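Local structure of cell wall surface anchor family protein (Streptococcus agalactiae serogroup V, 3TW0) at residues S88-Y93 with G133-Y138; T158-S161 with K165-I168; Y180-N185 with N197-K202; I325-D330 with L336-F341. The protein serves as the adhesive tip pilin of group B streptococcal pili, probably engaging host surfaces, with this chain holding its metal-binding von Willebrand factor A region. The protein carries 2 engineered substitutions. One frame throughout, in Å; residues are numbered along the deposited sequence.

Contact 1: residues S88-Y93 with G133-Y138; sequences SVSWDY and GDRTLY
The backbones come nearest at Ser90 and Arg135, whose CA atoms are still 9.0 Å apart, so the gap is bridged by side chains, with one backbone carbonyl, Arg135 O, and no hydrogen bond crosses it. The indole of Trp91 does most of the touching. With CG placed beside its own backbone N (chi1 -57°), the six-membered ring reaches across and presents its edge: CZ2 lies 3.6 Å from Arg135 O and 3.8 Å from Arg135 CB, while CH2 lies 3.6 Å from Thr136 OG1. Both oxygens sit near the indole plane. Arg135 O is also bonded by Gln139 NE2. Here the surface loop between strands 84-85 and 97-101, probably an elaboration of the von Willebrand factor A fold, meets the loop running towards Thr143, a magnesium ligand. An Asx motif shapes the latter loop: Asp134 OD1, approached from above its carboxylate plane, takes the N-H of Leu137 at 3.1 Å. Arg135 bends at chi3, its guanidinium plane standing 81° from the indole with Ser90 OG over one face; NH1 bonds Asn132 OD1. Phe98 also packs edge-to-face with Trp91, and Thr136 rests on Ala100.

Contact 2: residues T158-S161 with K165-I168; sequences TQSS and KKLI
The one flat group where Ser160 and Ser161 meet Lys166 is the peptide carbonyl of Ser161: its O is touched by Lys166 CE and NZ, and no ring or guanidinium lies across the contact. The setting is a helix-loop-strand connection of the Rossmann-like von Willebrand factor A fold, in which helix 145-159 ends, residues 160-164 turn the chain back, and strand 165-172 enters the parallel sheet. Ser160 is the first residue to leave helical geometry, and its CA stands 7.7 Å from the CA of Lys166.

Ser160 and Lys166 point their side chains at each other, and the lysine passes alongside the serine with its aliphatic part. Lys166 CD comes within 3.4 Å of Ser160 OG and 3.7 Å of Ser160 CB, while Lys166 CG is 3.5 Å from the same OG. The hydroxyl, turned opposite the backbone N of Ser160 (chi1 -166°), has its polar partner elsewhere, in a hydrogen bond with Asp12 OD2 of the adjoining strand 11-18. The lysine chain bends about CG-CD (chi3 -85°) and again about CD-CE, which carries its end back towards the connecting loop. Ser161 joins in through its backbone, its own CB pointing away from the strand. Lys166 also touches Leu156 of the helix, and its backbone pairs with Asp319 of strand 319-324. The ammonium is gripped chiefly by Arg164 O; its bond from NZ to Ser161 O is weak, at 3.4 Å.

Contact 3: residues Y180-N185 with N197-K202; sequences YAINFN and NSFLNK
This is a partly buried apolar contact in the von Willebrand factor A region, where the chain leaving strand 165-172 of the parallel sheet runs on to helix 192-201 and is met by Phe199 of that helix. The Phe199 ring, aimed at the loop with CG beside its backbone N (chi1 -57°), touches three successive residues. Its CE2 lies 3.6 Å from Ile182 CG2 and 4.1 Å from Phe184 CD1, and its CZ lies 3.5 Å from Asn183 O. The two phenyl rings meet obliquely, centroids 5.9 Å apart and planes at 59°: Phe199 CE2 sits over a face of Phe184, whereas Phe184 CD1 comes to the edge of Phe199. Ile182 CG2 also packs over a face of Phe184, off towards the rim, joining the three side chains in one cluster. An inverse gamma turn centred on Asn183 brings Ile182 and Phe184 together, closed by the bond from Phe184 N to Ile182 O (2.9 Å). No hydrogen bond crosses between loop and helix. Phe199 also touches Asp213, whose backbone pairs with that of Asn183. Helix 302-312 adjoins, its Leu307 touched by both Ile182 and Leu200 of helix 192-201.

Contact 4: residues I325-D330 with L336-F341; sequences IGVNGD and LEAEKF
Val327 CG1 rests on Ala338 CB at 3.7 Å, a small apolar contact between the loop after strand 319-324 and helix 335-344, consecutive elements of the Rossmann-like von Willebrand factor A fold. The valine has CG1 trans to its backbone N (chi1 180°), and the same methyl lies 4.3 Å from Glu339 CG, so it meets the helix where these neighbouring side chains emerge. On the other side of Asn328, at Gly329, the backbone itself comes close: its CA is 4.4 Å from Ala338 CB and 5.5 Å from Ala338 CA. No hydrogen bond joins the two segments.

In the next shell, Ala338 also touches Val175, and Arg33 holds the loop through Gly326 O. Val327 comes within about 5 Å, side chain to side chain, of Asp173, seen to bind magnesium in a structure of this protein, although no metal is bound to it in this chain; the contact thus borders the metal-site end of the sheet. Asp330 forms a salt bridge with Arg27. An Asx turn sets the loop's course between Val327 and Asp330: Asn328 OD1 takes the N-H of Asp330 at 2.9 Å, with the donor tilted 28° from the carbonyl plane.

Overall arrangement
The four contacts follow one another along the chain and none touches another. Contact 4 lies close to the metal: the residue Gly329 is about 9 Å from the bound magnesium ion, which Ser20, Ser22 and Thr143 ligate. Contact 1 comes within about 8 Å of contact 4 by nearest atoms, though their centres are about 28 Å apart. Strand 165-172 starts in contact 2, and the chain leaving its far end forms the loop of contact 3; the centres of these two contacts are about 27 Å apart. Contacts 1 and 2, with centres about 39 Å apart, lie on opposite sides of the chain's centre, as do contacts 1 and 3.

Contact 1: residues S88-Y93 with G133-Y138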
# COMPACT_ATOMS: atom_id res chain seq x y z
N SER A 88 5.85 -20.29 -7.99
CA SER A 88 6.58 -19.69 -9.11
C SER A 88 7.64 -20.66 -9.69
O SER A 88 8.19 -21.50 -8.98
CB SER A 88 7.23 -18.37 -8.68
OG SER A 88 8.35 -18.06 -9.48
N VAL A 89 7.88 -20.54 -10.99
CA VAL A 89 8.93 -21.30 -11.65
C VAL A 89 10.28 -20.75 -11.22
O VAL A 89 11.25 -21.48 -11.25
CB VAL A 89 8.78 -21.25 -13.20
CG1 VAL A 89 10.11 -21.34 -13.93
CG2 VAL A 89 7.86 -22.34 -13.66
N SER A 90 10.36 -19.49 -10.80
CA SER A 90 11.68 -18.96 -10.41
C SER A 90 12.07 -18.97 -8.93
O SER A 90 13.11 -18.43 -8.59
CB SER A 90 12.02 -17.61 -11.08
OG SER A 90 10.93 -16.98 -11.71
N TRP A 91 11.29 -19.59 -8.07
CA TRP A 91 11.66 -19.68 -6.65
C TRP A 91 11.43 -21.08 -6.13
O TRP A 91 10.55 -21.80 -6.64
CB TRP A 91 10.85 -18.68 -5.79
CG TRP A 91 11.00 -17.26 -6.23
CD1 TRP A 91 10.06 -16.51 -6.91
CD2 TRP A 91 12.15 -16.42 -6.08
NE1 TRP A 91 10.57 -15.26 -7.17
CE2 TRP A 91 11.86 -15.18 -6.69
CE3 TRP A 91 13.41 -16.61 -5.49
CZ2 TRP A 91 12.76 -14.12 -6.71
CZ3 TRP A 91 14.33 -15.55 -5.51
CH2 TRP A 91 13.98 -14.31 -6.11
N ASP A 92 12.22 -21.47 -5.12
CA ASP A 92 11.98 -22.70 -4.38
C ASP A 92 10.65 -22.58 -3.64
O ASP A 92 10.26 -21.49 -3.23
CB ASP A 92 13.11 -22.96 -3.38
CG ASP A 92 12.87 -24.22 -2.55
OD1 ASP A 92 12.72 -25.32 -3.15
OD2 ASP A 92 12.83 -24.12 -1.31
N TYR A 93 9.95 -23.70 -3.46
CA TYR A 93 8.60 -23.62 -2.86
C TYR A 93 8.57 -23.16 -1.39
O TYR A 93 7.51 -22.74 -0.90
CB TYR A 93 7.83 -24.92 -3.05
CG TYR A 93 8.21 -26.04 -2.09
CD1 TYR A 93 7.55 -26.20 -0.86
CD2 TYR A 93 9.20 -26.96 -2.43
CE1 TYR A 93 7.90 -27.24 0.01
CE2 TYR A 93 9.55 -28.01 -1.57
CZ TYR A 93 8.90 -28.14 -0.36
OH TYR A 93 9.26 -29.18 0.47
N GLY A 133 13.79 -7.64 -13.94
CA GLY A 133 14.98 -6.92 -13.47
C GLY A 133 15.51 -7.56 -12.19
O GLY A 133 15.87 -8.72 -12.19
N ASP A 134 15.52 -6.79 -11.10
CA ASP A 134 15.76 -7.34 -9.76
C ASP A 134 14.50 -8.09 -9.26
O ASP A 134 13.53 -7.46 -8.82
CB ASP A 134 16.14 -6.21 -8.79
CG ASP A 134 16.72 -6.72 -7.47
OD1 ASP A 134 16.33 -7.83 -7.02
OD2 ASP A 134 17.57 -6.00 -6.88
N ARG A 135 14.52 -9.43 -9.33
CA ARG A 135 13.33 -10.24 -8.96
C ARG A 135 13.11 -10.31 -7.45
O ARG A 135 12.01 -10.61 -6.98
CB ARG A 135 13.42 -11.68 -9.51
CG ARG A 135 13.13 -11.80 -11.00
CD ARG A 135 12.85 -13.25 -11.40
NE ARG A 135 13.69 -13.60 -12.55
CZ ARG A 135 13.31 -13.53 -13.84
NH1 ARG A 135 12.08 -13.14 -14.16
NH2 ARG A 135 14.17 -13.86 -14.80
N THR A 136 14.16 -10.05 -6.70
CA THR A 136 14.05 -9.99 -5.26
C THR A 136 13.33 -8.71 -4.80
O THR A 136 12.42 -8.79 -3.99
CB THR A 136 15.43 -10.20 -4.60
OG1 THR A 136 15.88 -11.51 -4.95
CG2 THR A 136 15.34 -10.14 -3.06
N LEU A 137 13.71 -7.56 -5.36
CA LEU A 137 13.16 -6.27 -4.93
C LEU A 137 11.79 -6.05 -5.56
O LEU A 137 10.99 -5.28 -5.07
CB LEU A 137 14.12 -5.13 -5.27
CG LEU A 137 15.32 -4.95 -4.32
CD1 LEU A 137 16.20 -3.75 -4.76
CD2 LEU A 137 14.82 -4.72 -2.93
N TYR A 138 11.55 -6.75 -6.66
CA TYR A 138 10.24 -6.82 -7.26
C TYR A 138 9.20 -7.33 -6.25
O TYR A 138 8.05 -6.91 -6.31
CB TYR A 138 10.24 -7.75 -8.49
CG TYR A 138 8.89 -7.80 -9.20
CD1 TYR A 138 8.52 -6.79 -10.10
CD2 TYR A 138 7.99 -8.84 -8.96
CE1 TYR A 138 7.32 -6.83 -10.74
CE2 TYR A 138 6.77 -8.88 -9.61
CZ TYR A 138 6.44 -7.86 -10.49
OH TYR A 138 5.23 -7.87 -11.14

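Contact 2: residues T158-S161 with K165-I168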
# COMPACT_ATOMS: atom_id res chain seq x y z
N THR A 158 5.99 14.86 14.38
CA THR A 158 7.26 14.78 15.10
C THR A 158 8.10 16.03 14.91
O THR A 158 8.76 16.47 15.84
CB THR A 158 8.12 13.60 14.59
OG1 THR A 158 7.29 12.43 14.45
CG2 THR A 158 9.21 13.27 15.57
N GLN A 159 8.09 16.58 13.70
CA GLN A 159 9.11 17.56 13.30
C GLN A 159 8.58 18.95 12.93
O GLN A 159 9.36 19.89 12.80
CB GLN A 159 9.92 17.03 12.11
CG GLN A 159 10.63 15.71 12.30
CD GLN A 159 11.28 15.23 11.00
OE1 GLN A 159 11.59 16.03 10.11
NE2 GLN A 159 11.45 13.92 10.87
N SER A 160 7.28 19.07 12.70
CA SER A 160 6.66 20.37 12.54
C SER A 160 5.94 20.80 13.85
O SER A 160 6.32 20.37 14.96
CB SER A 160 5.70 20.36 11.35
OG SER A 160 5.31 21.65 10.96
N SER A 161 4.93 21.65 13.72
CA SER A 161 4.24 22.23 14.88
C SER A 161 2.92 22.81 14.40
O SER A 161 2.72 22.98 13.19
CB SER A 161 5.10 23.30 15.59
OG SER A 161 5.16 24.53 14.85
N LYS A 165 2.46 25.84 8.56
CA LYS A 165 1.60 25.22 7.56
C LYS A 165 2.20 23.88 7.14
O LYS A 165 3.40 23.76 7.01
CB LYS A 165 1.43 26.12 6.34
CG LYS A 165 0.40 27.24 6.53
CD LYS A 165 -0.94 26.73 7.13
CE LYS A 165 -1.83 25.93 6.16
NZ LYS A 165 -3.03 25.32 6.87
N LYS A 166 1.35 22.88 6.91
CA LYS A 166 1.83 21.51 6.64
C LYS A 166 1.12 20.95 5.41
O LYS A 166 -0.08 21.12 5.26
CB LYS A 166 1.70 20.62 7.90
CG LYS A 166 2.37 21.25 9.17
CD LYS A 166 2.15 20.53 10.51
CE LYS A 166 0.83 20.91 11.26
NZ LYS A 166 0.34 22.30 10.93
N LEU A 167 1.86 20.34 4.49
CA LEU A 167 1.25 19.73 3.32
C LEU A 167 1.78 18.32 3.06
O LEU A 167 2.98 18.06 3.16
CB LEU A 167 1.48 20.60 2.09
CG LEU A 167 1.21 19.96 0.73
CD1 LEU A 167 -0.30 19.68 0.53
CD2 LEU A 167 1.76 20.86 -0.39
N ILE A 168 0.86 17.39 2.77
CA ILE A 168 1.27 16.12 2.17
C ILE A 168 0.91 16.17 0.69
O ILE A 168 -0.25 16.48 0.33
CB ILE A 168 0.67 14.87 2.88
CG1 ILE A 168 1.21 14.80 4.33
CG2 ILE A 168 1.03 13.60 2.08
CD1 ILE A 168 0.41 13.86 5.22

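Contact 3: residues Y180-N185 with N197-K202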
# COMPACT_ATOMS: atom_id res chain seq x y z
N TYR A 180 -3.05 -2.21 6.53
CA TYR A 180 -3.16 -2.80 7.87
C TYR A 180 -4.56 -3.36 8.18
O TYR A 180 -5.57 -2.81 7.73
CB TYR A 180 -2.66 -1.82 8.96
CG TYR A 180 -1.15 -1.63 8.95
CD1 TYR A 180 -0.30 -2.70 9.25
CD2 TYR A 180 -0.57 -0.40 8.66
CE1 TYR A 180 1.10 -2.56 9.24
CE2 TYR A 180 0.83 -0.24 8.66
CZ TYR A 180 1.65 -1.33 8.95
OH TYR A 180 3.04 -1.19 8.96
N ALA A 181 -4.62 -4.47 8.95
CA ALA A 181 -5.87 -5.07 9.39
C ALA A 181 -6.63 -4.24 10.42
O ALA A 181 -6.04 -3.75 11.40
CB ALA A 181 -5.62 -6.45 10.01
N ILE A 182 -7.97 -4.19 10.24
CA ILE A 182 -8.89 -3.65 11.25
C ILE A 182 -9.04 -4.71 12.35
O ILE A 182 -9.25 -5.89 12.06
CB ILE A 182 -10.24 -3.29 10.62
CG1 ILE A 182 -10.06 -2.13 9.64
CG2 ILE A 182 -11.27 -2.94 11.71
CD1 ILE A 182 -11.26 -1.88 8.66
N ASN A 183 -8.87 -4.30 13.61
CA ASN A 183 -8.84 -5.28 14.72
C ASN A 183 -10.20 -5.77 15.19
O ASN A 183 -10.56 -5.55 16.35
CB ASN A 183 -8.02 -4.74 15.91
CG ASN A 183 -7.53 -5.85 16.86
OD1 ASN A 183 -7.59 -7.05 16.54
ND2 ASN A 183 -7.03 -5.44 18.01
N PHE A 184 -10.93 -6.45 14.33
CA PHE A 184 -12.14 -7.14 14.72
C PHE A 184 -11.91 -8.23 15.80
O PHE A 184 -10.83 -8.88 15.87
CB PHE A 184 -12.82 -7.78 13.51
CG PHE A 184 -13.35 -6.80 12.51
CD1 PHE A 184 -14.55 -6.13 12.74
CD2 PHE A 184 -12.65 -6.55 11.33
CE1 PHE A 184 -15.07 -5.21 11.79
CE2 PHE A 184 -13.16 -5.65 10.38
CZ PHE A 184 -14.38 -4.97 10.63
N ASN A 185 -12.92 -8.43 16.64
CA ASN A 185 -12.79 -9.38 17.73
C ASN A 185 -13.69 -10.59 17.47
O ASN A 185 -14.91 -10.48 17.53
CB ASN A 185 -13.10 -8.70 19.07
CG ASN A 185 -12.89 -9.63 20.25
OD1 ASN A 185 -12.84 -10.86 20.10
ND2 ASN A 185 -12.80 -9.06 21.45
N ASN A 197 -18.94 -0.24 13.48
CA ASN A 197 -19.64 0.95 13.99
C ASN A 197 -19.09 1.53 15.29
O ASN A 197 -18.99 2.75 15.40
CB ASN A 197 -21.14 0.66 14.14
CG ASN A 197 -21.81 0.42 12.81
OD1 ASN A 197 -21.22 0.66 11.77
ND2 ASN A 197 -23.08 -0.02 12.85
N SER A 198 -18.70 0.68 16.26
CA SER A 198 -18.07 1.21 17.48
C SER A 198 -16.69 1.82 17.21
O SER A 198 -16.28 2.77 17.91
CB SER A 198 -17.96 0.18 18.60
OG SER A 198 -19.24 -0.39 18.85
N PHE A 199 -15.94 1.28 16.24
CA PHE A 199 -14.67 1.90 15.86
C PHE A 199 -14.94 3.30 15.29
O PHE A 199 -14.29 4.26 15.66
CB PHE A 199 -13.88 1.06 14.83
CG PHE A 199 -13.57 -0.37 15.26
CD1 PHE A 199 -13.26 -0.68 16.59
CD2 PHE A 199 -13.57 -1.41 14.31
CE1 PHE A 199 -12.99 -2.00 16.99
CE2 PHE A 199 -13.30 -2.72 14.69
CZ PHE A 199 -13.02 -3.01 16.06
N LEU A 200 -15.92 3.40 14.39
CA LEU A 200 -16.29 4.67 13.77
C LEU A 200 -16.73 5.70 14.82
O LEU A 200 -16.48 6.89 14.66
CB LEU A 200 -17.42 4.48 12.77
CG LEU A 200 -17.31 3.56 11.53
CD1 LEU A 200 -18.64 3.50 10.81
CD2 LEU A 200 -16.19 4.00 10.54
N ASN A 201 -17.39 5.22 15.90
CA ASN A 201 -17.98 6.09 16.90
C ASN A 201 -16.91 6.93 17.57
O ASN A 201 -17.20 8.01 18.09
CB ASN A 201 -18.82 5.30 17.95
CG ASN A 201 -20.19 4.88 17.40
OD1 ASN A 201 -20.71 5.51 16.50
ND2 ASN A 201 -20.78 3.81 17.95
N LYS A 202 -15.66 6.46 17.48
CA LYS A 202 -14.54 7.12 18.14
C LYS A 202 -14.03 8.38 17.42
O LYS A 202 -13.34 9.19 18.04
CB LYS A 202 -13.39 6.11 18.38
CG LYS A 202 -13.72 4.97 19.37
CD LYS A 202 -12.51 4.02 19.44
CE LYS A 202 -12.79 2.73 20.15
NZ LYS A 202 -11.47 2.09 20.47

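Contact 4: residues I325-D330 with L336-F341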
# COMPACT_ATOMS: atom_id res chain seq x y z
N ILE A 325 -1.29 9.57 -11.61
CA ILE A 325 -0.45 9.36 -12.78
C ILE A 325 -0.88 8.14 -13.58
O ILE A 325 -0.88 7.03 -13.06
CB ILE A 325 1.04 9.27 -12.40
CG1 ILE A 325 1.48 10.57 -11.70
CG2 ILE A 325 1.90 8.95 -13.65
CD1 ILE A 325 2.76 11.09 -12.17
N GLY A 326 -1.22 8.35 -14.85
CA GLY A 326 -1.65 7.29 -15.76
C GLY A 326 -2.65 6.33 -15.13
O GLY A 326 -2.37 5.14 -15.00
N VAL A 327 -3.82 6.86 -14.75
CA VAL A 327 -4.75 6.17 -13.84
C VAL A 327 -5.66 5.20 -14.59
O VAL A 327 -6.47 5.62 -15.43
CB VAL A 327 -5.63 7.21 -13.06
CG1 VAL A 327 -6.64 6.53 -12.09
CG2 VAL A 327 -4.75 8.21 -12.29
N ASN A 328 -5.53 3.90 -14.29
CA ASN A 328 -6.44 2.90 -14.89
C ASN A 328 -6.92 1.80 -13.93
O ASN A 328 -7.69 0.96 -14.35
CB ASN A 328 -5.83 2.26 -16.16
CG ASN A 328 -4.73 1.24 -15.84
OD1 ASN A 328 -4.45 0.95 -14.68
ND2 ASN A 328 -4.07 0.72 -16.88
N GLY A 329 -6.45 1.79 -12.68
CA GLY A 329 -6.87 0.75 -11.73
C GLY A 329 -6.05 -0.54 -11.62
O GLY A 329 -6.45 -1.47 -10.92
N ASP A 330 -4.87 -0.59 -12.27
CA ASP A 330 -4.00 -1.78 -12.18
C ASP A 330 -3.33 -1.91 -10.80
O ASP A 330 -2.73 -0.95 -10.32
CB ASP A 330 -2.96 -1.75 -13.32
CG ASP A 330 -2.09 -3.04 -13.40
OD1 ASP A 330 -2.57 -4.17 -13.15
OD2 ASP A 330 -0.88 -2.92 -13.75
N LEU A 336 -12.33 4.39 -12.13
CA LEU A 336 -13.15 5.20 -11.21
C LEU A 336 -12.86 4.92 -9.73
O LEU A 336 -12.72 5.83 -8.91
CB LEU A 336 -14.64 4.93 -11.46
CG LEU A 336 -15.61 6.03 -11.01
CD1 LEU A 336 -15.28 7.32 -11.70
CD2 LEU A 336 -17.04 5.60 -11.31
N GLU A 337 -12.78 3.64 -9.39
CA GLU A 337 -12.39 3.24 -8.04
C GLU A 337 -11.08 3.90 -7.61
O GLU A 337 -11.00 4.41 -6.50
CB GLU A 337 -12.30 1.71 -7.92
CG GLU A 337 -13.66 1.12 -7.50
CD GLU A 337 -13.81 -0.37 -7.81
OE1 GLU A 337 -12.90 -0.99 -8.43
OE2 GLU A 337 -14.86 -0.91 -7.43
N ALA A 338 -10.10 3.92 -8.51
CA ALA A 338 -8.80 4.55 -8.23
C ALA A 338 -8.96 6.05 -7.97
O ALA A 338 -8.44 6.54 -6.99
CB ALA A 338 -7.82 4.29 -9.36
N GLU A 339 -9.70 6.77 -8.83
CA GLU A 339 -9.96 8.22 -8.65
C GLU A 339 -10.68 8.53 -7.34
O GLU A 339 -10.26 9.42 -6.57
CB GLU A 339 -10.81 8.81 -9.79
CG GLU A 339 -10.37 8.42 -11.18
CD GLU A 339 -10.91 9.35 -12.25
OE1 GLU A 339 -11.95 10.01 -12.03
OE2 GLU A 339 -10.27 9.43 -13.32
N LYS A 340 -11.78 7.82 -7.11
CA LYS A 340 -12.55 7.95 -5.91
C LYS A 340 -11.63 7.71 -4.71
O LYS A 340 -11.62 8.48 -3.78
CB LYS A 340 -13.73 6.96 -5.91
CG LYS A 340 -14.92 7.41 -6.78
CD LYS A 340 -16.02 6.35 -6.74
CE LYS A 340 -17.28 6.79 -7.49
NZ LYS A 340 -18.35 5.73 -7.40
N PHE A 341 -10.82 6.65 -4.77
CA PHE A 341 -9.87 6.40 -3.69
C PHE A 341 -8.92 7.57 -3.46
O PHE A 341 -8.75 8.03 -2.32
CB PHE A 341 -9.08 5.10 -3.87
CG PHE A 341 -7.97 4.98 -2.86
CD1 PHE A 341 -8.26 4.78 -1.52
CD2 PHE A 341 -6.65 5.19 -3.24
CE1 PHE A 341 -7.22 4.72 -0.57
CE2 PHE A 341 -5.62 5.13 -2.32
CZ PHE A 341 -5.89 4.89 -0.99